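Local coordinates for protein choline dehydrogenase and related flavoproteins (Aspergillus oryzae, PDB 3Q9T) that acts as a formate oxidase of the glucose-methanol-choline oxidoreductase family, carrying 8-formyl-FAD at its catalytic site, at residues Thr100-His105 and Gly191-Leu196; Lys106-Gln111 and Leu387-Phe392; Pro383-Gly388 and Leu423-Ser428. All coordinates share one frame; numbering follows the deposited sequence.

Contact 1. Residues Thr100-His105 and Gly191-Leu196; sequences TWVPGH and GEMDGL. With FAY ([(2R,3S,4R,5R)-5-(6-amino-9H-purin-9-yl)-3,4-dihydroxytetrahydrofuran-2-yl]methyl (2R,3S,4S)-5-(8-formyl-7-methyl-2,4-dioxo-3,4-dihydrobenzo[g]pteridin-10(2H)-yl)-2,3,4-trihydroxypentyl dihydrogen diphosphate), chain D.
Thr100 holds the pyrimidine edge of the 8-formyl-FAD in the flavin site of this GMC oxidoreductase, and the chain after it runs out to the loop 191-194. FAY N3 donates to Thr100 O at 3.0 Å. The return bond, from Thr100 N to FAY O4, is weak. Thr100 O is also bonded to Gln555, so two donors grip this carbonyl.

Farther from the flavin, no direct hydrogen bond joins the two segments. One water joins them instead. It accepts from Gly191 N at 2.7 Å and donates to Gly104 O at 3.0 Å.

The side-chain contact lies at His105 and Met193. Met193 CB points at the other segment, and CG takes the crowded position between the backbone N and the carbonyl carbon (chi1 48°). The chain runs on extended (chi2 -165°), so SD rests 3.5 Å from Gly104 C. The bend at chi3 turns CE toward Val102 CG2, a loose apolar touch. Phe358 and Pro390 also pack on Met193.

His105 is the N-cap of helix 106-110. Its CG is anti to the backbone N (chi1 -166°). ND1 accepts from Ala107 N, which fixes the turn of the ring; the backbone N bonds separately to Asp551. The cap is consistent with a neutral ring protonated on NE2. The Glu192 carboxylate is near that side, His105 NE2 to Glu192 OE2 4.5 Å, without contact. Met193 CG meets the ring edge in its plane, 3.9 Å from His105 CD2. Gly191 O sits over the centre of one ring face, 3.2 Å from His105 CD2.

Contact 2. Residues Lys106-Gln111 and Leu387-Phe392; sequences KATFDQ and LGQPHF
The short helix 106-110 meets an irregular loop, and the two backbones come closest at Ala107 and Leu387, with CA atoms 6.2 Å apart. Within the helix, Asp110 N bonds to Lys106 O at 2.9 Å. Both backbone bonds from Gln111 N, to Ala107 O and Thr108 O, are weak.

Ala107 CB points at the loop and touches Leu387 CB at 3.7 Å. Leu387 reaches on past it, and its CD2 meets the amide end of Gln111 tip to tip, 3.9 Å from Gln111 CD. Gln111 is bent back at chi2 (-53°), so its NE2 also makes a weak bond to Ala107 O.

The loop 387-392 leads into strand 392-397 of the large mixed sheet of this GMC-family enzyme. The helix follows strand 100-101, which belongs to the same sheet.

One residue on, Thr108 OG1 lies beside its own backbone N and faces Gln389, 3.3 Å from Gln389 CG. The two side chains cross obliquely. The hydroxyl is bonded to Asp551, which also touches Gln389. Lys106 leads away from the loop. Its NZ forms a salt bridge one turn along the helix with Asp110 OD2 at 2.9 Å, on the syn lone pair of that oxygen.

Contact 3. Residues Pro383-Gly388 and Leu423-Ser428; sequences PFSPLG and LVRPIS
A bridging water is held by three hydrogen bonds between the two loops. It donates to Phe384 O at 2.9 Å and to Pro426 O at 3.0 Å, and accepts from Arg425 NE at 3.1 Å. The water lies at the edge of the guanidinium, in its plane. Both its protons are used, and no direct hydrogen bond links the segments.

Arg425 reaches the water by folding. Its chain bends at chi2 (-96°) and again at chi3 (56°), which curls NE back toward Phe384 O. The far end of the guanidinium is held elsewhere: NH1 forms a salt bridge with Asp551 and also bonds to Ile549 O. The aliphatic part of Arg425 lies against Ser385, with Arg425 CG 3.1 Å from Ser385 OG. That hydroxyl has its polar partner in Pro390 O. Ser385 also opens a type I beta turn, closed by Gly388 N bonding to Ser385 O.

Around the Phe384 side chain the contact is by packing, without hydrogen bonds. Arg425 O lies at the edge of the Phe384 ring, 3.5 Å from Phe384 CD1. Ile427 crosses the ring obliquely, its CG2 4.1 Å from Phe384 CD1. Ile427 CG1 is in the crowded position between backbone N and carbonyl carbon (chi1 57°). Its CG2 presses on Pro383 O at 3.4 Å. Leu455 and Ala459 of helix 454-473 also pack against Phe384.

The pair joins the loop entering strand 392-397 to the loop leaving strand 415-423. These strands are antiparallel neighbours in the large mixed sheet of the GMC fold, so both loops emerge at the same end.

Overall arrangement
The three contacts form a chain leading away from the flavin. Contact 1 holds the cofactor directly through Thr100. The centres of contacts 1 and 2 are about 10 Å apart, those of contacts 2 and 3 about 8 Å. Gly191 O of contact 1 probably accepts a hydrogen bond from Lys106 N of contact 2, at 3.1 Å, and Met193 CG packs on Pro390 CG. Contacts 2 and 3 share Leu387 and Gly388. They are further joined by a probable backbone bond from Val424 N to His391 O at 3.1 Å. Asp551 binds His105, Thr108 and Arg425, one residue in each contact. The Arg425 side chain is about 14 Å from FAY.

Contact 1. Residues Thr100-His105 and Gly191-Leu196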
loop_
_atom_site.group_PDB
_atom_site.type_symbol
_atom_site.label_atom_id
_atom_site.label_comp_id
_atom_site.label_asym_id
_atom_site.label_seq_id
_atom_site.Cartn_x
_atom_site.Cartn_y
_atom_site.Cartn_z
ATOM N N THR A 100 -16.103 18.909 -13.641
ATOM C CA THR A 100 -17.344 19.210 -12.937
ATOM C C THR A 100 -17.268 20.524 -12.166
ATOM O O THR A 100 -16.262 20.840 -11.528
ATOM C CB THR A 100 -17.794 18.095 -11.995
ATOM O OG1 THR A 100 -17.543 16.815 -12.594
ATOM C CG2 THR A 100 -19.290 18.228 -11.729
ATOM N N TRP A 101 -18.344 21.294 -12.263
ATOM C CA TRP A 101 -18.404 22.628 -11.686
ATOM C C TRP A 101 -19.638 22.698 -10.826
ATOM O O TRP A 101 -20.756 22.785 -11.344
ATOM C CB TRP A 101 -18.479 23.664 -12.791
ATOM C CG TRP A 101 -18.535 25.093 -12.326
ATOM C CD1 TRP A 101 -19.655 25.824 -12.074
ATOM C CD2 TRP A 101 -17.420 25.977 -12.107
ATOM N NE1 TRP A 101 -19.312 27.104 -11.704
ATOM C CE2 TRP A 101 -17.948 27.225 -11.717
ATOM C CE3 TRP A 101 -16.030 25.828 -12.196
ATOM C CZ2 TRP A 101 -17.139 28.316 -11.413
ATOM C CZ3 TRP A 101 -15.227 26.909 -11.895
ATOM C CH2 TRP A 101 -15.782 28.142 -11.506
ATOM N N VAL A 102 -19.420 22.674 -9.513
ATOM C CA VAL A 102 -20.492 22.537 -8.549
ATOM C C VAL A 102 -20.010 23.141 -7.226
ATOM O O VAL A 102 -18.926 22.827 -6.766
ATOM C CB VAL A 102 -20.903 21.041 -8.416
ATOM C CG1 VAL A 102 -19.672 20.172 -8.124
ATOM C CG2 VAL A 102 -21.981 20.847 -7.360
ATOM N N PRO A 103 -20.793 24.063 -6.642
ATOM C CA PRO A 103 -20.309 24.804 -5.474
ATOM C C PRO A 103 -20.389 24.050 -4.153
ATOM O O PRO A 103 -19.414 24.076 -3.398
ATOM C CB PRO A 103 -21.251 26.014 -5.418
ATOM C CG PRO A 103 -22.533 25.494 -5.996
ATOM C CD PRO A 103 -22.092 24.570 -7.119
ATOM N N GLY A 104 -21.531 23.423 -3.865
ATOM C CA GLY A 104 -21.751 22.823 -2.567
ATOM C C GLY A 104 -22.952 23.383 -1.815
ATOM O O GLY A 104 -23.673 24.244 -2.309
ATOM N N HIS A 105 -23.149 22.904 -0.594
ATOM C CA HIS A 105 -24.383 23.141 0.127
ATOM C C HIS A 105 -24.246 24.372 1.014
ATOM O O HIS A 105 -23.233 24.561 1.664
ATOM C CB HIS A 105 -24.743 21.902 0.946
ATOM C CG HIS A 105 -26.145 21.899 1.468
ATOM N ND1 HIS A 105 -26.512 22.566 2.617
ATOM C CD2 HIS A 105 -27.267 21.289 1.010
ATOM C CE1 HIS A 105 -27.800 22.369 2.844
ATOM N NE2 HIS A 105 -28.281 21.599 1.884
ATOM N N GLY A 191 -27.495 26.696 -2.921
ATOM C CA GLY A 191 -27.351 26.109 -1.600
ATOM C C GLY A 191 -28.090 24.811 -1.364
ATOM O O GLY A 191 -27.897 24.162 -0.333
ATOM N N GLU A 192 -28.952 24.446 -2.307
ATOM C CA GLU A 192 -29.724 23.219 -2.225
ATOM C C GLU A 192 -29.182 22.311 -3.292
ATOM O O GLU A 192 -28.886 22.770 -4.398
ATOM C CB GLU A 192 -31.204 23.475 -2.541
ATOM C CG GLU A 192 -31.828 24.597 -1.765
ATOM C CD GLU A 192 -32.616 24.096 -0.585
ATOM O OE1 GLU A 192 -33.781 24.529 -0.436
ATOM O OE2 GLU A 192 -32.069 23.271 0.188
ATOM N N MET A 193 -29.079 21.023 -2.993
ATOM C CA MET A 193 -28.545 20.104 -3.995
ATOM C C MET A 193 -29.117 18.681 -3.966
ATOM O O MET A 193 -28.534 17.774 -4.549
ATOM C CB MET A 193 -27.011 20.088 -3.936
ATOM C CG MET A 193 -26.427 19.932 -2.528
ATOM S SD MET A 193 -24.654 20.347 -2.476
ATOM C CE MET A 193 -24.043 19.300 -3.796
ATOM N N ASP A 194 -30.273 18.486 -3.339
ATOM C CA ASP A 194 -30.858 17.141 -3.256
ATOM C C ASP A 194 -31.398 16.604 -4.596
ATOM O O ASP A 194 -32.398 17.092 -5.111
ATOM C CB ASP A 194 -31.961 17.106 -2.192
ATOM C CG ASP A 194 -32.451 15.699 -1.906
ATOM O OD1 ASP A 194 -31.658 14.743 -2.005
ATOM O OD2 ASP A 194 -33.638 15.547 -1.571
ATOM N N GLY A 195 -30.737 15.589 -5.152
ATOM C CA GLY A 195 -31.247 14.939 -6.348
ATOM C C GLY A 195 -30.252 14.628 -7.456
ATOM O O GLY A 195 -29.045 14.866 -7.331
ATOM N N LEU A 196 -30.777 14.096 -8.555
ATOM C CA LEU A 196 -30.002 13.829 -9.754
ATOM C C LEU A 196 -30.055 15.045 -10.674
ATOM O O LEU A 196 -31.137 15.547 -10.976
ATOM C CB LEU A 196 -30.565 12.612 -10.477
ATOM C CG LEU A 196 -29.759 12.158 -11.690
ATOM C CD1 LEU A 196 -28.453 11.477 -11.250
ATOM C CD2 LEU A 196 -30.600 11.230 -12.555
HETATM P P FAY D . -5.276 24.680 -6.260
HETATM N N1 FAY D . -12.556 19.382 -8.735
HETATM C C2 FAY D . -13.763 19.639 -9.381
HETATM O O2 FAY D . -14.439 20.609 -9.059
HETATM N N3 FAY D . -13.975 19.135 -10.647
HETATM C C4 FAY D . -13.331 17.980 -11.012
HETATM O O4 FAY D . -13.973 17.154 -11.689
HETATM N N5 FAY D . -11.438 16.557 -10.719
HETATM C C6 FAY D . -9.375 15.440 -10.863
HETATM C C7 FAY D . -8.029 15.329 -10.561
HETATM C C8 FAY D . -7.443 16.249 -9.684
HETATM O O8 FAY D . -5.400 17.119 -8.938
HETATM C C9 FAY D . -8.194 17.339 -9.224
HETATM P PA FAY D . -3.292 23.548 -7.929
HETATM C "C1'" FAY D . -9.770 19.478 -7.968
HETATM C C10 FAY D . -11.724 18.389 -9.197
HETATM N N10 FAY D . -10.374 18.373 -8.837
HETATM N N1A FAY D . 7.515 25.029 -7.140
HETATM O O1A FAY D . -2.678 22.188 -7.933
HETATM C C1B FAY D . 2.488 24.567 -8.587
HETATM O O1P FAY D . -5.121 26.077 -6.812
HETATM C "C2'" FAY D . -9.384 20.722 -8.801
HETATM O "O2'" FAY D . -8.737 20.275 -9.938
HETATM C C2A FAY D . 6.873 25.678 -8.179
HETATM O O2A FAY D . -4.323 23.756 -8.996
HETATM C C2B FAY D . 1.824 23.364 -9.232
HETATM O O2B FAY D . 2.505 22.900 -10.384
HETATM O O2P FAY D . -5.509 24.710 -4.760
HETATM C "C3'" FAY D . -8.582 21.921 -8.197
HETATM O "O3'" FAY D . -7.592 22.492 -9.051
HETATM N N3A FAY D . 5.531 25.441 -8.433
HETATM C C3B FAY D . 0.467 23.928 -9.589
HETATM O O3B FAY D . 0.576 24.622 -10.808
HETATM O O3P FAY D . -3.917 23.847 -6.494
HETATM C "C4'" FAY D . -7.923 21.660 -6.866
HETATM O "O4'" FAY D . -8.935 21.093 -6.039
HETATM C C4A FAY D . 4.844 24.570 -7.651
HETATM C C4B FAY D . 0.215 24.960 -8.518
HETATM O O4B FAY D . 1.454 25.196 -7.873
HETATM C C4X FAY D . -12.196 17.607 -10.268
HETATM C "C5'" FAY D . -7.345 22.967 -6.270
HETATM O "O5'" FAY D . -6.436 23.796 -7.009
HETATM C C5A FAY D . 5.471 23.915 -6.594
HETATM C C5B FAY D . -0.837 24.489 -7.532
HETATM O O5B FAY D . -2.095 24.629 -8.144
HETATM C C5X FAY D . -10.161 16.397 -10.227
HETATM C C6A FAY D . 6.822 24.140 -6.337
HETATM N N6A FAY D . 7.450 23.436 -5.385
HETATM N N7A FAY D . 4.557 23.125 -5.994
HETATM C C7M FAY D . -7.291 14.103 -11.042
HETATM C C8A FAY D . 3.372 23.265 -6.623
HETATM C C8M FAY D . -5.967 16.352 -9.684
HETATM C C9A FAY D . -9.568 17.403 -9.446
HETATM N N9A FAY D . 3.537 24.147 -7.650
HETATM O O HOH W 1 -25.568 25.329 -4.320
#

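Contact 2. Residues Lys106-Gln111 and Leu387-Phe392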
loop_
_atom_site.group_PDB
_atom_site.type_symbol
_atom_site.label_atom_id
_atom_site.label_comp_id
_atom_site.label_asym_id
_atom_site.label_seq_id
_atom_site.Cartn_x
_atom_site.Cartn_y
_atom_site.Cartn_z
ATOM N N LYS A 106 -25.268 25.218 1.001
ATOM C CA LYS A 106 -25.285 26.448 1.784
ATOM C C LYS A 106 -24.987 26.234 3.276
ATOM O O LYS A 106 -24.244 26.992 3.882
ATOM C CB LYS A 106 -26.645 27.149 1.608
ATOM C CG LYS A 106 -26.949 28.264 2.627
ATOM C CD LYS A 106 -28.255 28.991 2.246
ATOM C CE LYS A 106 -28.932 29.631 3.451
ATOM N NZ LYS A 106 -28.044 30.539 4.225
ATOM N N ALA A 107 -25.561 25.200 3.868
ATOM C CA ALA A 107 -25.372 24.969 5.289
ATOM C C ALA A 107 -23.899 24.744 5.610
ATOM O O ALA A 107 -23.425 25.081 6.696
ATOM C CB ALA A 107 -26.193 23.785 5.738
ATOM N N THR A 108 -23.177 24.171 4.658
ATOM C CA THR A 108 -21.783 23.837 4.889
ATOM C C THR A 108 -20.919 25.089 4.854
ATOM O O THR A 108 -20.061 25.301 5.720
ATOM C CB THR A 108 -21.292 22.793 3.883
ATOM O OG1 THR A 108 -21.953 21.547 4.146
ATOM C CG2 THR A 108 -19.786 22.600 4.004
ATOM N N PHE A 109 -21.161 25.938 3.867
ATOM C CA PHE A 109 -20.396 27.166 3.749
ATOM C C PHE A 109 -20.733 28.110 4.902
ATOM O O PHE A 109 -19.874 28.835 5.390
ATOM C CB PHE A 109 -20.679 27.835 2.414
ATOM C CG PHE A 109 -19.924 27.238 1.255
ATOM C CD1 PHE A 109 -18.631 27.656 0.959
ATOM C CD2 PHE A 109 -20.522 26.291 0.439
ATOM C CE1 PHE A 109 -17.937 27.128 -0.135
ATOM C CE2 PHE A 109 -19.853 25.766 -0.649
ATOM C CZ PHE A 109 -18.549 26.178 -0.933
ATOM N N ASP A 110 -21.981 28.085 5.348
ATOM C CA ASP A 110 -22.364 28.880 6.494
ATOM C C ASP A 110 -21.519 28.534 7.708
ATOM O O ASP A 110 -21.262 29.393 8.540
ATOM C CB ASP A 110 -23.854 28.713 6.819
ATOM C CG ASP A 110 -24.739 29.619 5.982
ATOM O OD1 ASP A 110 -24.207 30.558 5.336
ATOM O OD2 ASP A 110 -25.968 29.400 5.983
ATOM N N GLN A 111 -21.083 27.279 7.820
ATOM C CA GLN A 111 -20.282 26.866 8.969
ATOM C C GLN A 111 -18.838 27.352 8.861
ATOM O O GLN A 111 -18.086 27.274 9.817
ATOM C CB GLN A 111 -20.333 25.351 9.173
ATOM C CG GLN A 111 -21.736 24.791 9.283
ATOM C CD GLN A 111 -22.567 25.501 10.328
ATOM O OE1 GLN A 111 -22.330 25.353 11.526
ATOM N NE2 GLN A 111 -23.553 26.277 9.880
ATOM N N LEU A 387 -27.311 18.944 8.833
ATOM C CA LEU A 387 -27.916 20.200 8.392
ATOM C C LEU A 387 -28.547 20.021 7.017
ATOM O O LEU A 387 -28.709 20.983 6.267
ATOM C CB LEU A 387 -26.854 21.302 8.333
ATOM C CG LEU A 387 -26.705 22.345 9.441
ATOM C CD1 LEU A 387 -27.153 21.842 10.802
ATOM C CD2 LEU A 387 -25.267 22.843 9.494
ATOM N N GLY A 388 -28.867 18.781 6.671
ATOM C CA GLY A 388 -29.624 18.501 5.466
ATOM C C GLY A 388 -28.801 18.321 4.205
ATOM O O GLY A 388 -29.362 18.103 3.126
ATOM N N GLN A 389 -27.479 18.414 4.327
ATOM C CA GLN A 389 -26.547 18.229 3.210
ATOM C C GLN A 389 -26.651 16.826 2.605
ATOM O O GLN A 389 -27.125 15.893 3.267
ATOM C CB GLN A 389 -25.100 18.434 3.679
ATOM C CG GLN A 389 -24.785 19.790 4.272
ATOM C CD GLN A 389 -24.649 19.746 5.789
ATOM O OE1 GLN A 389 -23.729 20.342 6.359
ATOM N NE2 GLN A 389 -25.570 19.043 6.452
ATOM N N PRO A 390 -26.169 16.649 1.365
ATOM C CA PRO A 390 -26.134 15.302 0.793
ATOM C C PRO A 390 -25.228 14.411 1.632
ATOM O O PRO A 390 -24.447 14.916 2.441
ATOM C CB PRO A 390 -25.464 15.513 -0.569
ATOM C CG PRO A 390 -25.632 16.965 -0.872
ATOM C CD PRO A 390 -25.633 17.665 0.445
ATOM N N HIS A 391 -25.339 13.102 1.445
ATOM C CA HIS A 391 -24.334 12.174 1.952
ATOM C C HIS A 391 -23.310 11.820 0.873
ATOM O O HIS A 391 -22.136 11.581 1.174
ATOM C CB HIS A 391 -24.999 10.907 2.480
ATOM C CG HIS A 391 -25.757 11.117 3.746
ATOM N ND1 HIS A 391 -26.997 10.563 3.972
ATOM C CD2 HIS A 391 -25.450 11.825 4.859
ATOM C CE1 HIS A 391 -27.418 10.907 5.177
ATOM N NE2 HIS A 391 -26.501 11.680 5.733
ATOM N N PHE A 392 -23.751 11.787 -0.382
ATOM C CA PHE A 392 -22.867 11.387 -1.476
ATOM C C PHE A 392 -22.964 12.281 -2.686
ATOM O O PHE A 392 -23.975 12.941 -2.902
ATOM C CB PHE A 392 -23.146 9.949 -1.912
ATOM C CG PHE A 392 -22.763 8.932 -0.884
ATOM C CD1 PHE A 392 -21.528 8.297 -0.953
ATOM C CD2 PHE A 392 -23.624 8.634 0.175
ATOM C CE1 PHE A 392 -21.163 7.363 0.019
ATOM C CE2 PHE A 392 -23.272 7.706 1.145
ATOM C CZ PHE A 392 -22.036 7.071 1.075
#

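Contact 3. Residues Pro383-Gly388 and Leu423-Ser428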
loop_
_atom_site.group_PDB
_atom_site.type_symbol
_atom_site.label_atom_id
_atom_site.label_comp_id
_atom_site.label_asym_id
_atom_site.label_seq_id
_atom_site.Cartn_x
_atom_site.Cartn_y
_atom_site.Cartn_z
ATOM N N PRO A 383 -24.762 12.211 12.253
ATOM C CA PRO A 383 -23.335 12.559 12.347
ATOM C C PRO A 383 -22.763 13.156 11.072
ATOM O O PRO A 383 -21.967 14.079 11.161
ATOM C CB PRO A 383 -22.655 11.210 12.651
ATOM C CG PRO A 383 -23.728 10.384 13.317
ATOM C CD PRO A 383 -25.033 10.826 12.686
ATOM N N PHE A 384 -23.148 12.635 9.910
ATOM C CA PHE A 384 -22.539 13.070 8.652
ATOM C C PHE A 384 -22.999 14.447 8.177
ATOM O O PHE A 384 -22.180 15.358 7.953
ATOM C CB PHE A 384 -22.780 12.032 7.542
ATOM C CG PHE A 384 -22.395 10.634 7.930
ATOM C CD1 PHE A 384 -21.065 10.234 7.910
ATOM C CD2 PHE A 384 -23.360 9.721 8.312
ATOM C CE1 PHE A 384 -20.708 8.950 8.277
ATOM C CE2 PHE A 384 -23.011 8.439 8.678
ATOM C CZ PHE A 384 -21.682 8.049 8.659
ATOM N N SER A 385 -24.306 14.590 8.014
ATOM C CA SER A 385 -24.881 15.799 7.426
ATOM C C SER A 385 -26.054 16.292 8.274
ATOM O O SER A 385 -27.204 16.209 7.846
ATOM C CB SER A 385 -25.380 15.498 6.013
ATOM O OG SER A 385 -24.323 15.132 5.149
ATOM N N PRO A 386 -25.765 16.810 9.480
ATOM C CA PRO A 386 -26.843 17.151 10.418
ATOM C C PRO A 386 -27.659 18.363 9.971
ATOM O O PRO A 386 -28.592 18.756 10.664
ATOM C CB PRO A 386 -26.088 17.493 11.703
ATOM C CG PRO A 386 -24.746 17.995 11.229
ATOM C CD PRO A 386 -24.431 17.178 9.998
ATOM N N LEU A 387 -27.311 18.944 8.833
ATOM C CA LEU A 387 -27.916 20.200 8.392
ATOM C C LEU A 387 -28.547 20.021 7.017
ATOM O O LEU A 387 -28.709 20.983 6.267
ATOM C CB LEU A 387 -26.854 21.302 8.333
ATOM C CG LEU A 387 -26.705 22.345 9.441
ATOM C CD1 LEU A 387 -27.153 21.842 10.802
ATOM C CD2 LEU A 387 -25.267 22.843 9.494
ATOM N N GLY A 388 -28.867 18.781 6.671
ATOM C CA GLY A 388 -29.624 18.501 5.466
ATOM C C GLY A 388 -28.801 18.321 4.205
ATOM O O GLY A 388 -29.362 18.103 3.126
ATOM N N LEU A 423 -17.989 9.795 -0.839
ATOM C CA LEU A 423 -18.537 10.175 0.482
ATOM C C LEU A 423 -18.167 11.639 0.695
ATOM O O LEU A 423 -16.993 12.007 0.881
ATOM C CB LEU A 423 -17.933 9.324 1.586
ATOM C CG LEU A 423 -18.609 9.048 2.927
ATOM C CD1 LEU A 423 -17.532 9.015 4.008
ATOM C CD2 LEU A 423 -19.713 10.036 3.289
ATOM N N VAL A 424 -19.178 12.482 0.649
ATOM C CA VAL A 424 -18.965 13.901 0.479
ATOM C C VAL A 424 -18.961 14.607 1.852
ATOM O O VAL A 424 -18.383 15.685 2.028
ATOM C CB VAL A 424 -20.056 14.383 -0.513
ATOM C CG1 VAL A 424 -20.906 15.458 0.069
ATOM C CG2 VAL A 424 -19.449 14.713 -1.879
ATOM N N ARG A 425 -19.559 13.945 2.839
ATOM C CA ARG A 425 -19.591 14.427 4.220
ATOM C C ARG A 425 -19.037 13.377 5.189
ATOM O O ARG A 425 -19.782 12.842 6.008
ATOM C CB ARG A 425 -21.030 14.762 4.610
ATOM C CG ARG A 425 -21.568 16.010 3.902
ATOM C CD ARG A 425 -21.429 17.235 4.774
ATOM N NE ARG A 425 -20.050 17.449 5.202
ATOM C CZ ARG A 425 -19.153 18.181 4.544
ATOM N NH1 ARG A 425 -19.451 18.784 3.396
ATOM N NH2 ARG A 425 -17.937 18.301 5.031
ATOM N N PRO A 426 -17.727 13.078 5.099
ATOM C CA PRO A 426 -17.159 12.063 5.991
ATOM C C PRO A 426 -16.996 12.666 7.378
ATOM O O PRO A 426 -17.052 13.875 7.501
ATOM C CB PRO A 426 -15.789 11.789 5.365
ATOM C CG PRO A 426 -15.420 13.102 4.742
ATOM C CD PRO A 426 -16.698 13.686 4.232
ATOM N N ILE A 427 -16.813 11.848 8.401
ATOM C CA ILE A 427 -16.559 12.395 9.726
ATOM C C ILE A 427 -15.239 11.915 10.313
ATOM O O ILE A 427 -14.933 12.223 11.464
ATOM C CB ILE A 427 -17.664 12.014 10.702
ATOM C CG1 ILE A 427 -17.795 10.487 10.744
ATOM C CG2 ILE A 427 -18.961 12.732 10.320
ATOM C CD1 ILE A 427 -18.565 9.955 11.943
ATOM N N SER A 428 -14.469 11.149 9.544
ATOM C CA SER A 428 -13.124 10.785 9.983
ATOM C C SER A 428 -12.290 12.040 10.247
ATOM O O SER A 428 -12.439 13.046 9.549
ATOM C CB SER A 428 -12.426 9.905 8.943
ATOM O OG SER A 428 -13.000 8.616 8.919
HETATM O O HOH W 2 -19.327 15.861 7.725
#